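Side-chain contacts in NAD-dependent protein deacylase 2 (Archaeoglobus fulgidus, PDB 4TWJ), which uses NAD to remove acetyl and other acyl groups from lysine side chains, deacetylating the archaeal chromatin protein Alba and thereby repressing transcription: residues 10-15 against 212-217; 62-67 against 119-124; 192-197 against 201-206. All coordinates share one frame; numbering follows the deposited sequence.

Contacts 1 and 3 lie in the NAD-binding Rossmann-type domain of this sirtuin, contact 2 in the smaller zinc-bearing one. Contact 1 packs helix 2-14 on strand 212-217 of the parallel sheet. Contact 3 joins the loop after strand 186-190 to helix 201-208, which is followed in the chain by strand 212-217; the centres of contacts 1 and 3 are about 16 Å apart, and they touch at Asn217 ND2 and Ser192 O (2.9 Å, a probable hydrogen bond). Contact 2 is centred about 33 Å from contact 1 and 24 Å from contact 3. Along the chain, contacts 2 and 3 fall between the halves of contact 1. The bound acyl-peptide meets both contacts 2 and 3.

Contact 1 (10-15 against 212-217); sequences EILAKS and KMIIVN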
loop_
_atom_site.group_PDB
_atom_site.type_symbol
_atom_site.label_atom_id
_atom_site.label_comp_id
_atom_site.label_asym_id
_atom_site.label_seq_id
_atom_site.Cartn_x
_atom_site.Cartn_y
_atom_site.Cartn_z
ATOM N N GLU A 10 21.240 7.215 -5.839
ATOM C CA GLU A 10 22.124 8.097 -5.075
ATOM C C GLU A 10 21.445 8.594 -3.801
ATOM O O GLU A 10 22.037 8.560 -2.719
ATOM C CB GLU A 10 22.584 9.290 -5.925
ATOM C CG GLU A 10 23.694 8.959 -6.911
ATOM C CD GLU A 10 24.088 10.136 -7.792
ATOM O OE1 GLU A 10 23.912 11.301 -7.368
ATOM O OE2 GLU A 10 24.591 9.892 -8.912
ATOM N N ILE A 11 20.199 9.040 -3.929
ATOM C CA ILE A 11 19.430 9.502 -2.773
ATOM C C ILE A 11 19.305 8.392 -1.728
ATOM O O ILE A 11 19.556 8.617 -0.546
ATOM C CB ILE A 11 18.031 10.019 -3.183
ATOM C CG1 ILE A 11 18.168 11.373 -3.890
ATOM C CG2 ILE A 11 17.114 10.158 -1.970
ATOM C CD1 ILE A 11 16.937 11.806 -4.658
ATOM N N LEU A 12 18.923 7.198 -2.170
ATOM C CA LEU A 12 18.713 6.079 -1.254
ATOM C C LEU A 12 20.016 5.609 -0.608
ATOM O O LEU A 12 20.042 5.293 0.580
ATOM C CB LEU A 12 18.019 4.920 -1.973
ATOM C CG LEU A 12 16.563 5.181 -2.368
ATOM C CD1 LEU A 12 16.069 4.090 -3.306
ATOM C CD2 LEU A 12 15.673 5.279 -1.134
ATOM N N ALA A 13 21.093 5.576 -1.386
ATOM C CA ALA A 13 22.397 5.146 -0.872
ATOM C C ALA A 13 22.945 6.083 0.211
ATOM O O ALA A 13 23.626 5.634 1.137
ATOM C CB ALA A 13 23.394 5.009 -2.013
ATOM N N LYS A 14 22.640 7.373 0.097
ATOM C CA LYS A 14 23.100 8.387 1.055
ATOM C C LYS A 14 22.172 8.583 2.260
ATOM O O LYS A 14 22.555 9.231 3.233
ATOM C CB LYS A 14 23.253 9.739 0.355
ATOM C CG LYS A 14 24.337 9.785 -0.710
ATOM C CD LYS A 14 24.440 11.169 -1.334
ATOM C CE LYS A 14 23.280 11.459 -2.276
ATOM N NZ LYS A 14 23.259 12.877 -2.724
ATOM N N SER A 15 20.957 8.042 2.196
ATOM C CA SER A 15 19.938 8.333 3.208
ATOM C C SER A 15 20.235 7.694 4.569
ATOM O O SER A 15 20.805 6.609 4.642
ATOM C CB SER A 15 18.560 7.879 2.717
ATOM O OG SER A 15 18.502 6.470 2.587
ATOM N N LYS A 212 14.129 14.046 0.649
ATOM C CA LYS A 212 14.264 13.956 -0.800
ATOM C C LYS A 212 13.146 13.061 -1.311
ATOM O O LYS A 212 12.929 11.966 -0.782
ATOM C CB LYS A 212 15.623 13.377 -1.179
ATOM C CG LYS A 212 16.812 14.188 -0.676
ATOM C CD LYS A 212 16.808 15.620 -1.182
ATOM C CE LYS A 212 16.922 15.692 -2.695
ATOM N NZ LYS A 212 17.242 17.071 -3.158
ATOM N N MET A 213 12.442 13.535 -2.335
ATOM C CA MET A 213 11.192 12.921 -2.773
ATOM C C MET A 213 11.357 12.226 -4.119
ATOM O O MET A 213 11.762 12.850 -5.101
ATOM C CB MET A 213 10.105 13.991 -2.878
ATOM C CG MET A 213 9.852 14.785 -1.606
ATOM S SD MET A 213 9.282 13.816 -0.193
ATOM C CE MET A 213 7.773 13.121 -0.856
ATOM N N ILE A 214 11.024 10.935 -4.155
ATOM C CA ILE A 214 11.113 10.116 -5.364
ATOM C C ILE A 214 9.731 9.543 -5.678
ATOM O O ILE A 214 9.026 9.104 -4.771
ATOM C CB ILE A 214 12.098 8.936 -5.178
ATOM C CG1 ILE A 214 13.497 9.443 -4.804
ATOM C CG2 ILE A 214 12.165 8.079 -6.437
ATOM C CD1 ILE A 214 14.363 8.398 -4.143
ATOM N N ILE A 215 9.337 9.552 -6.951
ATOM C CA ILE A 215 8.087 8.905 -7.357
ATOM C C ILE A 215 8.329 7.978 -8.546
ATOM O O ILE A 215 9.045 8.333 -9.483
ATOM C CB ILE A 215 6.959 9.935 -7.635
ATOM C CG1 ILE A 215 5.624 9.232 -7.887
ATOM C CG2 ILE A 215 7.312 10.871 -8.787
ATOM C CD1 ILE A 215 4.435 10.144 -7.675
ATOM N N VAL A 216 7.748 6.782 -8.469
ATOM C CA VAL A 216 7.812 5.788 -9.531
ATOM C C VAL A 216 6.383 5.358 -9.850
ATOM O O VAL A 216 5.697 4.798 -8.996
ATOM C CB VAL A 216 8.630 4.552 -9.101
ATOM C CG1 VAL A 216 8.663 3.508 -10.214
ATOM C CG2 VAL A 216 10.041 4.956 -8.699
ATOM N N ASN A 217 5.944 5.631 -11.078
ATOM C CA ASN A 217 4.580 5.339 -11.505
ATOM C C ASN A 217 4.537 5.033 -12.991
ATOM O O ASN A 217 5.405 5.473 -13.739
ATOM C CB ASN A 217 3.666 6.540 -11.244
ATOM C CG ASN A 217 2.988 6.498 -9.887
ATOM O OD1 ASN A 217 2.593 5.437 -9.404
ATOM N ND2 ASN A 217 2.805 7.669 -9.286
#
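No flat group takes part where Ile11 meets Lys212 and Ile214: neither ring face nor amide edge is in play, and the surfaces are methyl and methylene groups. Helix 10-14 runs across strand 212-217 with the axes 9.9 Å apart at closest approach, an instance of a helix packed on the parallel sheet of a Rossmann-type domain. Ile11 is the centre of it. With chi1 at -73°, measured to CG1, the CG2 branch lies opposite the backbone N; CG2 is 3.6 Å from Lys212 CB and 3.9 Å from Ile214 CD1, while the other branch sets CD1 4.0 Å from Lys212 CB. Ile11 and Ile214 reach toward each other tip to tip; the lysine crosses Ile11 at about a right angle. Leu12 adds a looser touch, its CG 4.3 Å from Ile214 CD1, and also leans on Ile242 of helix 235-249. Ser15 OG donates to Leu12 O at 2.8 Å. The backbone points Lys212 CB at Ile11, while bends at chi2 and chi3 carry the rest of the chain away. The chemistry between the two segments is therefore dispersion and exclusion of water, with the lysine charge kept out of the interface.

Contact 2 (62-67 against 119-124); sequences AFWEFS and GSMDKL
Beside Trp64, which meets Met121 and Leu124, Phe63 O is held by two donors of a single residue: Ser67 OG and Ser67 N both lie 2.9 Å from Phe63 O, reaching it from opposite faces of the carbonyl plane. The backbone bond is the ordinary helical one; the hydroxyl comes from above the plane, 36° out of it. This is the smaller domain of the sirtuin fold, where helix 60-73 lies against the three-stranded zinc-bearing sheet and the corner at Met121 and Asp122 that leads into it. Phe63 directs its rim at the indole, with Phe63 CE2 over the centre of one face of Trp64, while Ser67 OG lies over a face of the Phe63 ring, offset toward its rim. The benzo end of the indole then faces Met121 at the corner and Leu124 on the strand. Met121, bent at each torsion (chi1 -61°), hooks its CE over to lie 3.5 Å from both Trp64 CH2 and Trp64 CZ3, coming in obliquely from the opposite direction. At the other end Trp64 NE1 donates to Val158 O, which together with the packing limits turning of the indole. Pro160 touches Phe63, Trp64 and Met121 alike, and the modified side chain of the bound myristoylated peptide packs on Phe63 and Ser67, so the aromatic cluster borders the acyl-lysine site. Met121 also lies about 4 Å, side chain to side chain, from Ile102 of the NAD-binding site. At the corner an ST turn forms, Asp122 N donating to Ser120 OG at 3.3 Å. Beyond it, Leu124 meets the indole at the edge, near its plane, with Leu124 CD2 3.7 Å from Trp64 CH2 and 3.9 Å from Trp64 CZ2.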
loop_
_atom_site.group_PDB
_atom_site.type_symbol
_atom_site.label_atom_id
_atom_site.label_comp_id
_atom_site.label_asym_id
_atom_site.label_seq_id
_atom_site.Cartn_x
_atom_site.Cartn_y
_atom_site.Cartn_z
ATOM N N ALA A 62 -22.454 -7.135 -2.593
ATOM C CA ALA A 62 -21.817 -6.381 -3.678
ATOM C C ALA A 62 -20.320 -6.173 -3.431
ATOM O O ALA A 62 -19.511 -6.327 -4.341
ATOM C CB ALA A 62 -22.513 -5.042 -3.886
ATOM N N PHE A 63 -19.951 -5.833 -2.198
ATOM C CA PHE A 63 -18.543 -5.710 -1.845
ATOM C C PHE A 63 -17.794 -7.014 -2.114
ATOM O O PHE A 63 -16.703 -7.011 -2.684
ATOM C CB PHE A 63 -18.375 -5.319 -0.372
ATOM C CG PHE A 63 -16.973 -5.481 0.133
ATOM C CD1 PHE A 63 -16.021 -4.497 -0.095
ATOM C CD2 PHE A 63 -16.595 -6.630 0.815
ATOM C CE1 PHE A 63 -14.725 -4.649 0.354
ATOM C CE2 PHE A 63 -15.297 -6.790 1.264
ATOM C CZ PHE A 63 -14.360 -5.798 1.035
ATOM N N TRP A 64 -18.378 -8.130 -1.694
ATOM C CA TRP A 64 -17.713 -9.419 -1.857
ATOM C C TRP A 64 -17.635 -9.870 -3.321
ATOM O O TRP A 64 -16.616 -10.414 -3.743
ATOM C CB TRP A 64 -18.374 -10.477 -0.970
ATOM C CG TRP A 64 -17.972 -10.328 0.468
ATOM C CD1 TRP A 64 -18.778 -10.033 1.532
ATOM C CD2 TRP A 64 -16.647 -10.443 0.990
ATOM N NE1 TRP A 64 -18.033 -9.977 2.690
ATOM C CE2 TRP A 64 -16.721 -10.224 2.381
ATOM C CE3 TRP A 64 -15.404 -10.726 0.413
ATOM C CZ2 TRP A 64 -15.597 -10.269 3.203
ATOM C CZ3 TRP A 64 -14.293 -10.780 1.226
ATOM C CH2 TRP A 64 -14.395 -10.552 2.612
ATOM N N GLU A 65 -18.694 -9.638 -4.091
ATOM C CA GLU A 65 -18.674 -9.962 -5.522
ATOM C C GLU A 65 -17.652 -9.092 -6.262
ATOM O O GLU A 65 -16.955 -9.565 -7.154
ATOM C CB GLU A 65 -20.068 -9.796 -6.141
ATOM C CG GLU A 65 -21.116 -10.765 -5.604
ATOM C CD GLU A 65 -20.915 -12.200 -6.058
ATOM O OE1 GLU A 65 -21.500 -13.111 -5.426
ATOM O OE2 GLU A 65 -20.185 -12.427 -7.045
ATOM N N PHE A 66 -17.558 -7.823 -5.874
ATOM C CA PHE A 66 -16.542 -6.927 -6.425
ATOM C C PHE A 66 -15.136 -7.434 -6.095
ATOM O O PHE A 66 -14.263 -7.452 -6.958
ATOM C CB PHE A 66 -16.738 -5.505 -5.894
ATOM C CG PHE A 66 -15.637 -4.557 -6.275
ATOM C CD1 PHE A 66 -15.480 -4.151 -7.595
ATOM C CD2 PHE A 66 -14.758 -4.069 -5.315
ATOM C CE1 PHE A 66 -14.465 -3.274 -7.950
ATOM C CE2 PHE A 66 -13.742 -3.191 -5.664
ATOM C CZ PHE A 66 -13.595 -2.795 -6.984
ATOM N N SER A 67 -14.936 -7.870 -4.853
ATOM C CA SER A 67 -13.640 -8.390 -4.416
ATOM C C SER A 67 -13.241 -9.654 -5.179
ATOM O O SER A 67 -12.059 -9.870 -5.456
ATOM C CB SER A 67 -13.650 -8.668 -2.908
ATOM O OG SER A 67 -13.851 -7.477 -2.167
ATOM N N GLY A 119 -5.544 -1.344 6.563
ATOM C CA GLY A 119 -5.727 -2.688 7.099
ATOM C C GLY A 119 -5.438 -3.768 6.079
ATOM O O GLY A 119 -4.633 -3.578 5.164
ATOM N N SER A 120 -6.097 -4.914 6.234
ATOM C CA SER A 120 -5.895 -6.044 5.329
ATOM C C SER A 120 -7.032 -7.042 5.451
ATOM O O SER A 120 -7.856 -6.940 6.355
ATOM C CB SER A 120 -4.579 -6.758 5.640
ATOM O OG SER A 120 -4.702 -7.559 6.802
ATOM N N MET A 121 -7.045 -8.020 4.550
ATOM C CA MET A 121 -8.073 -9.063 4.538
ATOM C C MET A 121 -7.852 -10.145 5.596
ATOM O O MET A 121 -8.721 -10.991 5.793
ATOM C CB MET A 121 -8.118 -9.738 3.161
ATOM C CG MET A 121 -8.454 -8.809 2.009
ATOM S SD MET A 121 -10.126 -8.151 2.116
ATOM C CE MET A 121 -11.099 -9.644 2.040
ATOM N N ASP A 122 -6.706 -10.105 6.276
ATOM C CA ASP A 122 -6.275 -11.169 7.194
ATOM C C ASP A 122 -7.296 -11.543 8.272
ATOM O O ASP A 122 -7.477 -12.723 8.574
ATOM C CB ASP A 122 -4.966 -10.758 7.880
ATOM C CG ASP A 122 -4.244 -11.931 8.508
ATOM O OD1 ASP A 122 -4.088 -12.966 7.828
ATOM O OD2 ASP A 122 -3.830 -11.815 9.680
ATOM N N LYS A 123 -7.937 -10.536 8.858
ATOM C CA LYS A 123 -8.915 -10.742 9.924
ATOM C C LYS A 123 -10.247 -10.115 9.528
ATOM O O LYS A 123 -10.275 -9.125 8.799
ATOM C CB LYS A 123 -8.422 -10.118 11.230
ATOM C CG LYS A 123 -7.061 -10.611 11.703
ATOM C CD LYS A 123 -7.093 -12.050 12.195
ATOM C CE LYS A 123 -7.810 -12.182 13.531
ATOM N NZ LYS A 123 -7.597 -13.514 14.160
ATOM N N LEU A 124 -11.343 -10.701 10.010
ATOM C CA LEU A 124 -12.689 -10.246 9.668
ATOM C C LEU A 124 -13.616 -10.331 10.874
ATOM O O LEU A 124 -13.346 -11.070 11.822
ATOM C CB LEU A 124 -13.267 -11.080 8.518
ATOM C CG LEU A 124 -12.364 -11.310 7.303
ATOM C CD1 LEU A 124 -11.523 -12.571 7.463
ATOM C CD2 LEU A 124 -13.194 -11.398 6.031
#

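Contact 3 (192-197 against 201-206); sequences SSLVVY and ELPYIA. With ACT (acetate ion), chain F.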
loop_
_atom_site.group_PDB
_atom_site.type_symbol
_atom_site.label_atom_id
_atom_site.label_comp_id
_atom_site.label_asym_id
_atom_site.label_seq_id
_atom_site.Cartn_x
_atom_site.Cartn_y
_atom_site.Cartn_z
ATOM N N SER A 192 1.234 4.845 -6.743
ATOM C CA SER A 192 0.083 5.574 -6.196
ATOM C C SER A 192 -0.125 6.899 -6.917
ATOM O O SER A 192 0.832 7.615 -7.205
ATOM C CB SER A 192 0.255 5.827 -4.698
ATOM O OG SER A 192 -0.853 6.556 -4.180
ATOM N N SER A 193 -1.388 7.231 -7.184
ATOM C CA SER A 193 -1.741 8.511 -7.807
ATOM C C SER A 193 -1.944 9.628 -6.774
ATOM O O SER A 193 -2.154 10.783 -7.142
ATOM C CB SER A 193 -2.986 8.361 -8.695
ATOM O OG SER A 193 -4.021 7.671 -8.024
ATOM N N LEU A 194 -1.875 9.279 -5.489
ATOM C CA LEU A 194 -1.935 10.251 -4.394
ATOM C C LEU A 194 -3.233 11.065 -4.408
ATOM O O LEU A 194 -3.227 12.287 -4.240
ATOM C CB LEU A 194 -0.692 11.154 -4.396
ATOM C CG LEU A 194 0.629 10.379 -4.312
ATOM C CD1 LEU A 194 1.827 11.300 -4.467
ATOM C CD2 LEU A 194 0.711 9.607 -3.002
ATOM N N VAL A 195 -4.342 10.353 -4.586
ATOM C CA VAL A 195 -5.679 10.950 -4.571
ATOM C C VAL A 195 -6.550 10.426 -3.422
ATOM O O VAL A 195 -7.707 10.827 -3.295
ATOM C CB VAL A 195 -6.412 10.731 -5.919
ATOM C CG1 VAL A 195 -5.692 11.470 -7.035
ATOM C CG2 VAL A 195 -6.558 9.252 -6.251
ATOM N N VAL A 196 -6.007 9.533 -2.597
ATOM C CA VAL A 196 -6.750 9.003 -1.455
ATOM C C VAL A 196 -6.169 9.541 -0.150
ATOM O O VAL A 196 -5.005 9.302 0.175
ATOM C CB VAL A 196 -6.770 7.464 -1.445
ATOM C CG1 VAL A 196 -7.513 6.952 -0.217
ATOM C CG2 VAL A 196 -7.420 6.940 -2.717
ATOM N N TYR A 197 -6.993 10.295 0.572
ATOM C CA TYR A 197 -6.624 10.862 1.855
ATOM C C TYR A 197 -7.244 10.030 2.972
ATOM O O TYR A 197 -8.225 9.309 2.743
ATOM C CB TYR A 197 -7.103 12.313 1.951
ATOM C CG TYR A 197 -6.184 13.289 1.257
ATOM C CD1 TYR A 197 -5.112 13.853 1.932
ATOM C CD2 TYR A 197 -6.386 13.646 -0.071
ATOM C CE1 TYR A 197 -4.262 14.747 1.308
ATOM C CE2 TYR A 197 -5.541 14.542 -0.706
ATOM C CZ TYR A 197 -4.483 15.088 -0.009
ATOM O OH TYR A 197 -3.639 15.980 -0.631
ATOM N N GLU A 201 -1.651 12.609 2.337
ATOM C CA GLU A 201 -0.996 13.664 3.126
ATOM C C GLU A 201 0.466 13.322 3.426
ATOM O O GLU A 201 1.307 14.211 3.571
ATOM C CB GLU A 201 -1.749 13.897 4.445
ATOM C CG GLU A 201 -1.287 15.110 5.250
ATOM C CD GLU A 201 -1.510 16.425 4.532
ATOM O OE1 GLU A 201 -2.491 16.536 3.772
ATOM O OE2 GLU A 201 -0.702 17.363 4.731
ATOM N N LEU A 202 0.769 12.032 3.525
ATOM C CA LEU A 202 2.075 11.595 4.012
ATOM C C LEU A 202 3.274 12.073 3.173
ATOM O O LEU A 202 4.263 12.533 3.745
ATOM C CB LEU A 202 2.086 10.072 4.216
ATOM C CG LEU A 202 1.176 9.645 5.376
ATOM C CD1 LEU A 202 0.860 8.161 5.301
ATOM C CD2 LEU A 202 1.790 9.997 6.720
ATOM N N PRO A 203 3.203 11.979 1.829
ATOM C CA PRO A 203 4.315 12.547 1.058
ATOM C C PRO A 203 4.497 14.057 1.245
ATOM O O PRO A 203 5.623 14.541 1.209
ATOM C CB PRO A 203 3.964 12.219 -0.405
ATOM C CG PRO A 203 2.600 11.609 -0.385
ATOM C CD PRO A 203 2.341 11.122 1.002
ATOM N N TYR A 204 3.404 14.788 1.449
ATOM C CA TYR A 204 3.506 16.225 1.718
ATOM C C TYR A 204 4.163 16.502 3.068
ATOM O O TYR A 204 4.926 17.453 3.207
ATOM C CB TYR A 204 2.137 16.890 1.655
ATOM C CG TYR A 204 1.535 16.882 0.275
ATOM C CD1 TYR A 204 2.026 17.718 -0.726
ATOM C CD2 TYR A 204 0.472 16.047 -0.034
ATOM C CE1 TYR A 204 1.470 17.716 -1.995
ATOM C CE2 TYR A 204 -0.084 16.032 -1.299
ATOM C CZ TYR A 204 0.412 16.869 -2.274
ATOM O OH TYR A 204 -0.152 16.854 -3.532
ATOM N N ILE A 205 3.858 15.672 4.059
ATOM C CA ILE A 205 4.506 15.777 5.364
ATOM C C ILE A 205 6.015 15.544 5.240
ATOM O O ILE A 205 6.814 16.289 5.815
ATOM C CB ILE A 205 3.887 14.791 6.378
ATOM C CG1 ILE A 205 2.466 15.239 6.743
ATOM C CG2 ILE A 205 4.752 14.673 7.623
ATOM C CD1 ILE A 205 1.658 14.200 7.494
ATOM N N ALA A 206 6.403 14.515 4.493
ATOM C CA ALA A 206 7.825 14.220 4.280
ATOM C C ALA A 206 8.523 15.361 3.536
ATOM O O ALA A 206 9.643 15.745 3.880
ATOM C CB ALA A 206 7.989 12.908 3.524
HETATM C C ACT F . -3.604 4.340 -6.664
HETATM O O ACT F . -3.652 5.586 -6.708
HETATM O OXT ACT F . -3.598 3.724 -5.578
HETATM C CH3 ACT F . -3.548 3.570 -7.949
HETATM O O HOH W 1 -1.966 14.835 -4.051
#
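Two torsions bring Tyr197 and Glu201 together: Tyr197 carries CG opposite its carbonyl carbon (chi1 -81°), swinging the ring toward helix 201-206, and Glu201 bends at its second torsion (chi2 64°) so that the carboxylate turns back to meet it. Glu201 OE1 reaches the ring at its edge, 3.5 Å from Tyr197 CE1, with ring and carboxylate planes 38° apart. Tyr197 crosses Tyr204 at about a right angle, and Tyr197 OH lies 3.6 Å from Tyr204 CE2; that hydroxyl is hydrogen-bonded to the backbone of the bound peptide. Val195 and Tyr197 add backbone hydrogen bonds to it, so this loop forms one wall of the sirtuin's peptide-binding cleft. With an alanine in place of Tyr197, the peptide backbone would probably lose its hydroxyl partner and a gap would open beside Glu201 and Tyr204. A water in the plane of the Tyr204 ring links Tyr204 OH to Leu194 O, 2.8 Å from each. Leu194 and Pro203 slide past each other in opposite directions, with Leu194 CD2 3.8 Å from Pro203 CG. At the start of the loop an ST turn forms, Leu194 N donating to Ser192 OG at 3.2 Å, and Gln100 NE2 is a second partner of that hydroxyl. Ser193 N points almost straight at ACT O, 2.8 Å away; this acetate, probably from the crystallisation liquor, also bonds to Ala24 N, among NAD-binding residues. The chemistry splits the loop: its first serines serve the cofactor site, whereas Leu194 and Tyr197 join it to the helix by apolar, ring-edge and water-mediated contacts.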